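Local atomic coordinates of phosphate-binding protein (PDB entry 5UB3), a protein that probably senses a small anionic ligand in the periplasm, as a binding-protein-type receptor paired with a diguanylate cyclase, and is seen here with chloride bound. Residues R101-S109 / D199-A207. Numbering follows the deposited sequence.
Sequences RDSPIHSLS and DFRIVHRTA
Arg201 reaches from strand 200-205 into the loop 101-109, whose carbonyls gather round its guanidinium. The strand pairs antiparallel with 92-100 in one lobe of this periplasmic binding protein fold, and the loop follows strand 92-100 and packs against strand 200-205. The tight part is the guanidinium. Its chain starts with CG opposite the backbone N (chi1 173°) and then bends about CG-CD (chi3 46°), which lays the flat group edge-on to the inward-turned carbonyls. Arg201 NH1 donates to Ile105 O at 2.7 Å, in the carbonyl plane, while NH2 of the same Arg201 bonds to Arg101 O at 3.2 Å, approaching from above that carbonyl's plane, and lies 3.0 Å from Ser103 O. The His106 ring stacks on one guanidinium face, centres 4.1 Å apart and planes 13° from parallel, with His106 CD2 next to Arg201 NH1. Ser103 OG accepts from Ile105 N, closing an ST turn. Where the loop begins, Arg101 N donates to Asp199 O. The Arg101 side chain marks the solvent side: its exposed guanidinium crosses Arg201 CD at about a right angle, in van der Waals contact with no bond between the like charges. Arg201 NE, buried here, has no partner in the model. Farther along, Val203 and His204 form a classic beta bulge opposite Phe97. Val203 CG1 packs against Ile105 O, and Leu108 CD2 sits 4.1 Å over the centre of the His204 ring, whose NE2 is held by Glu133. One water bridges the backbones here: it accepts from Leu108 N, donates to Val203 O, and lies at the ring edge, 2.8 Å from His204 ND1.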
ATOM      1  N   ARG A 101       8.676   4.802 -24.296  1.00 30.18           N
ATOM      2  CA  ARG A 101       9.144   6.094 -24.787  1.00 34.85           C
ATOM      3  C   ARG A 101       8.636   6.279 -26.226  1.00 32.50           C
ATOM      4  O   ARG A 101       8.327   7.371 -26.606  1.00 26.87           O
ATOM      5  CB  ARG A 101      10.668   6.233 -24.602  1.00 40.53           C
ATOM      6  CG  ARG A 101      11.447   6.922 -25.719  1.00 54.24           C
ATOM      7  CD  ARG A 101      12.777   7.545 -25.259  1.00 57.97           C
ATOM      8  NE  ARG A 101      12.616   8.644 -24.285  1.00 65.23           N
ATOM      9  CZ  ARG A 101      11.976   9.815 -24.489  1.00 64.48           C
ATOM     10  NH1 ARG A 101      11.373  10.117 -25.645  1.00 63.21           N
ATOM     11  NH2 ARG A 101      11.934  10.717 -23.498  1.00 64.35           N
ATOM     12  N   ASP A 102       8.493   5.199 -26.987  1.00 34.28           N
ATOM     13  CA  ASP A 102       7.958   5.306 -28.356  1.00 39.51           C
ATOM     14  C   ASP A 102       6.403   5.437 -28.433  1.00 36.42           C
ATOM     15  O   ASP A 102       5.828   5.517 -29.527  1.00 32.65           O
ATOM     16  CB  ASP A 102       8.518   4.180 -29.256  1.00 37.53           C
ATOM     17  CG  ASP A 102       8.203   2.753 -28.734  1.00 41.21           C
ATOM     18  OD1 ASP A 102       7.312   2.529 -27.935  1.00 33.60           O
ATOM     19  OD2 ASP A 102       8.871   1.798 -29.138  1.00 48.20           O
ATOM     20  N   SER A 103       5.730   5.524 -27.281  1.00 29.45           N
ATOM     21  CA  SER A 103       4.280   5.720 -27.208  1.00 26.05           C
ATOM     22  C   SER A 103       3.959   7.128 -27.654  1.00 25.18           C
ATOM     23  O   SER A 103       4.728   8.036 -27.457  1.00 26.68           O
ATOM     24  CB  SER A 103       3.803   5.605 -25.728  1.00 28.16           C
ATOM     25  OG  SER A 103       2.431   5.963 -25.565  1.00 28.31           O
ATOM     26  N   PRO A 104       2.794   7.337 -28.176  1.00 22.68           N
ATOM     27  CA  PRO A 104       2.403   8.689 -28.454  1.00 24.04           C
ATOM     28  C   PRO A 104       1.742   9.417 -27.256  1.00 24.48           C
ATOM     29  O   PRO A 104       1.301  10.570 -27.405  1.00 25.38           O
ATOM     30  CB  PRO A 104       1.365   8.479 -29.524  1.00 23.68           C
ATOM     31  CG  PRO A 104       0.659   7.253 -29.053  1.00 23.19           C
ATOM     32  CD  PRO A 104       1.780   6.366 -28.632  1.00 22.89           C
ATOM     33  N   ILE A 105       1.683   8.767 -26.095  1.00 25.16           N
ATOM     34  CA  ILE A 105       1.122   9.388 -24.880  1.00 24.10           C
ATOM     35  C   ILE A 105       2.168  10.296 -24.171  1.00 25.81           C
ATOM     36  O   ILE A 105       3.234   9.811 -23.762  1.00 23.15           O
ATOM     37  CB  ILE A 105       0.712   8.279 -23.904  1.00 22.56           C
ATOM     38  CG1 ILE A 105      -0.400   7.407 -24.509  1.00 22.83           C
ATOM     39  CG2 ILE A 105       0.309   8.894 -22.564  1.00 20.27           C
ATOM     40  CD1 ILE A 105      -0.561   6.040 -23.849  1.00 24.15           C
ATOM     41  N   HIS A 106       1.829  11.573 -23.967  1.00 24.68           N
ATOM     42  CA  HIS A 106       2.696  12.491 -23.233  1.00 27.32           C
ATOM     43  C   HIS A 106       2.141  13.051 -21.939  1.00 26.90           C
ATOM     44  O   HIS A 106       2.874  13.673 -21.208  1.00 26.25           O
ATOM     45  CB  HIS A 106       3.157  13.623 -24.148  1.00 30.37           C
ATOM     46  CG  HIS A 106       4.117  13.136 -25.169  1.00 34.68           C
ATOM     47  ND1 HIS A 106       3.697  12.540 -26.345  1.00 36.05           N
ATOM     48  CD2 HIS A 106       5.463  13.014 -25.134  1.00 37.00           C
ATOM     49  CE1 HIS A 106       4.753  12.138 -27.026  1.00 36.21           C
ATOM     50  NE2 HIS A 106       5.835  12.397 -26.305  1.00 39.35           N
ATOM     51  N   SER A 107       0.874  12.796 -21.639  1.00 24.25           N
ATOM     52  CA  SER A 107       0.283  13.400 -20.480  1.00 24.92           C
ATOM     53  C   SER A 107      -0.786  12.466 -20.001  1.00 23.12           C
ATOM     54  O   SER A 107      -1.300  11.665 -20.764  1.00 21.46           O
ATOM     55  CB  SER A 107      -0.381  14.746 -20.847  1.00 23.55           C
ATOM     56  OG  SER A 107      -1.471  14.510 -21.703  1.00 27.13           O
ATOM     57  N   LEU A 108      -1.215  12.673 -18.780  1.00 20.69           N
ATOM     58  CA  LEU A 108      -2.381  11.934 -18.269  1.00 21.17           C
ATOM     59  C   LEU A 108      -3.646  11.997 -19.132  1.00 22.50           C
ATOM     60  O   LEU A 108      -4.357  10.955 -19.318  1.00 21.25           O
ATOM     61  CB  LEU A 108      -2.714  12.400 -16.837  1.00 19.94           C
ATOM     62  CG  LEU A 108      -3.634  11.418 -16.111  1.00 19.56           C
ATOM     63  CD1 LEU A 108      -2.927  10.138 -15.669  1.00 19.98           C
ATOM     64  CD2 LEU A 108      -4.268  12.216 -14.977  1.00 20.56           C
ATOM     65  N   SER A 109      -3.975  13.201 -19.610  1.00 23.49           N
ATOM     66  CA  SER A 109      -5.179  13.410 -20.451  1.00 25.28           C
ATOM     67  C   SER A 109      -5.181  12.508 -21.659  1.00 24.38           C
ATOM     68  O   SER A 109      -6.208  11.969 -22.041  1.00 26.04           O
ATOM     69  CB  SER A 109      -5.251  14.880 -20.923  1.00 28.26           C
ATOM     70  OG  SER A 109      -5.215  15.805 -19.799  1.00 30.70           O
ATOM     71  N   ASP A 199      13.335   1.785 -21.496  1.00 22.84           N
ATOM     72  CA  ASP A 199      12.375   2.031 -22.583  1.00 22.57           C
ATOM     73  C   ASP A 199      11.150   2.849 -22.212  1.00 21.36           C
ATOM     74  O   ASP A 199      10.265   3.046 -23.042  1.00 20.42           O
ATOM     75  CB  ASP A 199      12.008   0.719 -23.235  1.00 22.79           C
ATOM     76  CG  ASP A 199      13.196   0.084 -24.014  1.00 23.09           C
ATOM     77  OD1 ASP A 199      14.021   0.782 -24.591  1.00 23.87           O
ATOM     78  OD2 ASP A 199      13.277  -1.134 -24.014  1.00 24.35           O
ATOM     79  N   PHE A 200      11.111   3.345 -20.972  1.00 21.96           N
ATOM     80  CA  PHE A 200       9.973   4.061 -20.435  1.00 21.56           C
ATOM     81  C   PHE A 200      10.200   5.542 -20.182  1.00 23.33           C
ATOM     82  O   PHE A 200      11.292   5.985 -19.878  1.00 24.83           O
ATOM     83  CB  PHE A 200       9.571   3.450 -19.069  1.00 21.02           C
ATOM     84  CG  PHE A 200       9.048   2.060 -19.130  1.00 19.00           C
ATOM     85  CD1 PHE A 200       8.404   1.563 -20.253  1.00 19.80           C
ATOM     86  CD2 PHE A 200       9.127   1.258 -18.032  1.00 19.53           C
ATOM     87  CE1 PHE A 200       7.899   0.276 -20.262  1.00 19.60           C
ATOM     88  CE2 PHE A 200       8.632  -0.065 -18.033  1.00 18.92           C
ATOM     89  CZ  PHE A 200       8.002  -0.535 -19.143  1.00 19.26           C
ATOM     90  N   ARG A 201       9.105   6.272 -20.228  1.00 23.72           N
ATOM     91  CA  ARG A 201       9.045   7.669 -19.950  1.00 26.47           C
ATOM     92  C   ARG A 201       7.921   7.871 -18.901  1.00 23.74           C
ATOM     93  O   ARG A 201       6.800   7.332 -19.033  1.00 21.26           O
ATOM     94  CB  ARG A 201       8.694   8.345 -21.278  1.00 28.33           C
ATOM     95  CG  ARG A 201       8.412   9.821 -21.258  1.00 34.43           C
ATOM     96  CD  ARG A 201       8.581  10.409 -22.674  1.00 34.29           C
ATOM     97  NE  ARG A 201       7.921   9.608 -23.727  1.00 32.93           N
ATOM     98  CZ  ARG A 201       6.625   9.597 -23.923  1.00 29.46           C
ATOM     99  NH1 ARG A 201       5.844  10.326 -23.141  1.00 28.42           N
ATOM    100  NH2 ARG A 201       6.095   8.837 -24.884  1.00 33.71           N
ATOM    101  N   ILE A 202       8.190   8.723 -17.912  1.00 21.91           N
ATOM    102  CA  ILE A 202       7.145   9.148 -16.971  1.00 21.57           C
ATOM    103  C   ILE A 202       6.253  10.231 -17.579  1.00 21.30           C
ATOM    104  O   ILE A 202       6.738  11.238 -18.056  1.00 25.94           O
ATOM    105  CB  ILE A 202       7.767   9.606 -15.654  1.00 20.83           C
ATOM    106  CG1 ILE A 202       8.539   8.417 -15.029  1.00 20.18           C
ATOM    107  CG2 ILE A 202       6.697  10.135 -14.732  1.00 19.66           C
ATOM    108  CD1 ILE A 202       9.595   8.883 -14.072  1.00 22.02           C
ATOM    109  N   VAL A 203       4.937  10.005 -17.598  1.00 20.56           N
ATOM    110  CA  VAL A 203       4.012  10.981 -18.161  1.00 20.00           C
ATOM    111  C   VAL A 203       3.210  11.782 -17.138  1.00 19.67           C
ATOM    112  O   VAL A 203       2.613  12.784 -17.497  1.00 22.20           O
ATOM    113  CB  VAL A 203       3.076  10.358 -19.255  1.00 19.78           C
ATOM    114  CG1 VAL A 203       3.934   9.870 -20.393  1.00 20.37           C
ATOM    115  CG2 VAL A 203       2.177   9.256 -18.715  1.00 20.61           C
ATOM    116  N   HIS A 204       3.189  11.358 -15.877  1.00 17.58           N
ATOM    117  CA  HIS A 204       2.414  12.064 -14.893  1.00 18.25           C
ATOM    118  C   HIS A 204       2.846  11.624 -13.510  1.00 18.58           C
ATOM    119  O   HIS A 204       3.225  10.451 -13.290  1.00 16.72           O
ATOM    120  CB  HIS A 204       0.957  11.755 -15.062  1.00 17.88           C
ATOM    121  CG  HIS A 204       0.082  12.546 -14.155  1.00 18.81           C
ATOM    122  ND1 HIS A 204      -0.336  13.823 -14.464  1.00 19.36           N
ATOM    123  CD2 HIS A 204      -0.394  12.282 -12.912  1.00 18.54           C
ATOM    124  CE1 HIS A 204      -1.087  14.288 -13.481  1.00 18.79           C
ATOM    125  NE2 HIS A 204      -1.111  13.389 -12.514  1.00 19.56           N
ATOM    126  N   ARG A 205       2.731  12.548 -12.581  1.00 18.75           N
ATOM    127  CA  ARG A 205       3.033  12.260 -11.166  1.00 21.11           C
ATOM    128  C   ARG A 205       1.890  12.745 -10.329  1.00 19.03           C
ATOM    129  O   ARG A 205       1.422  13.831 -10.593  1.00 20.01           O
ATOM    130  CB  ARG A 205       4.345  12.990 -10.735  1.00 23.78           C
ATOM    131  CG  ARG A 205       5.594  12.432 -11.380  1.00 25.40           C
ATOM    132  CD  ARG A 205       6.870  13.126 -10.915  1.00 27.76           C
ATOM    133  NE  ARG A 205       8.064  12.458 -11.467  1.00 27.49           N
ATOM    134  CZ  ARG A 205       8.947  11.680 -10.791  1.00 32.63           C
ATOM    135  NH1 ARG A 205       8.855  11.451  -9.491  1.00 28.83           N
ATOM    136  NH2 ARG A 205      10.003  11.149 -11.428  1.00 36.83           N
ATOM    137  N   THR A 206       1.461  11.966  -9.316  1.00 18.56           N
ATOM    138  CA  THR A 206       0.482  12.429  -8.376  1.00 17.85           C
ATOM    139  C   THR A 206       1.169  13.188  -7.255  1.00 18.52           C
ATOM    140  O   THR A 206       2.395  13.186  -7.149  1.00 17.39           O
ATOM    141  CB  THR A 206      -0.356  11.272  -7.760  1.00 16.49           C
ATOM    142  OG1 THR A 206       0.439  10.501  -6.855  1.00 14.54           O
ATOM    143  CG2 THR A 206      -0.930  10.357  -8.874  1.00 16.99           C
ATOM    144  N   ALA A 207       0.342  13.789  -6.417  1.00 19.47           N
ATOM    145  CA  ALA A 207       0.814  14.466  -5.175  1.00 21.67           C
ATOM    146  C   ALA A 207       1.275  13.390  -4.223  1.00 23.28           C
ATOM    147  O   ALA A 207       0.758  12.260  -4.276  1.00 23.81           O
ATOM    148  CB  ALA A 207      -0.326  15.284  -4.532  1.00 19.54           C
TER
HETATM  149  O   HOH W   1       0.263  14.428 -17.101  1.00 21.54           O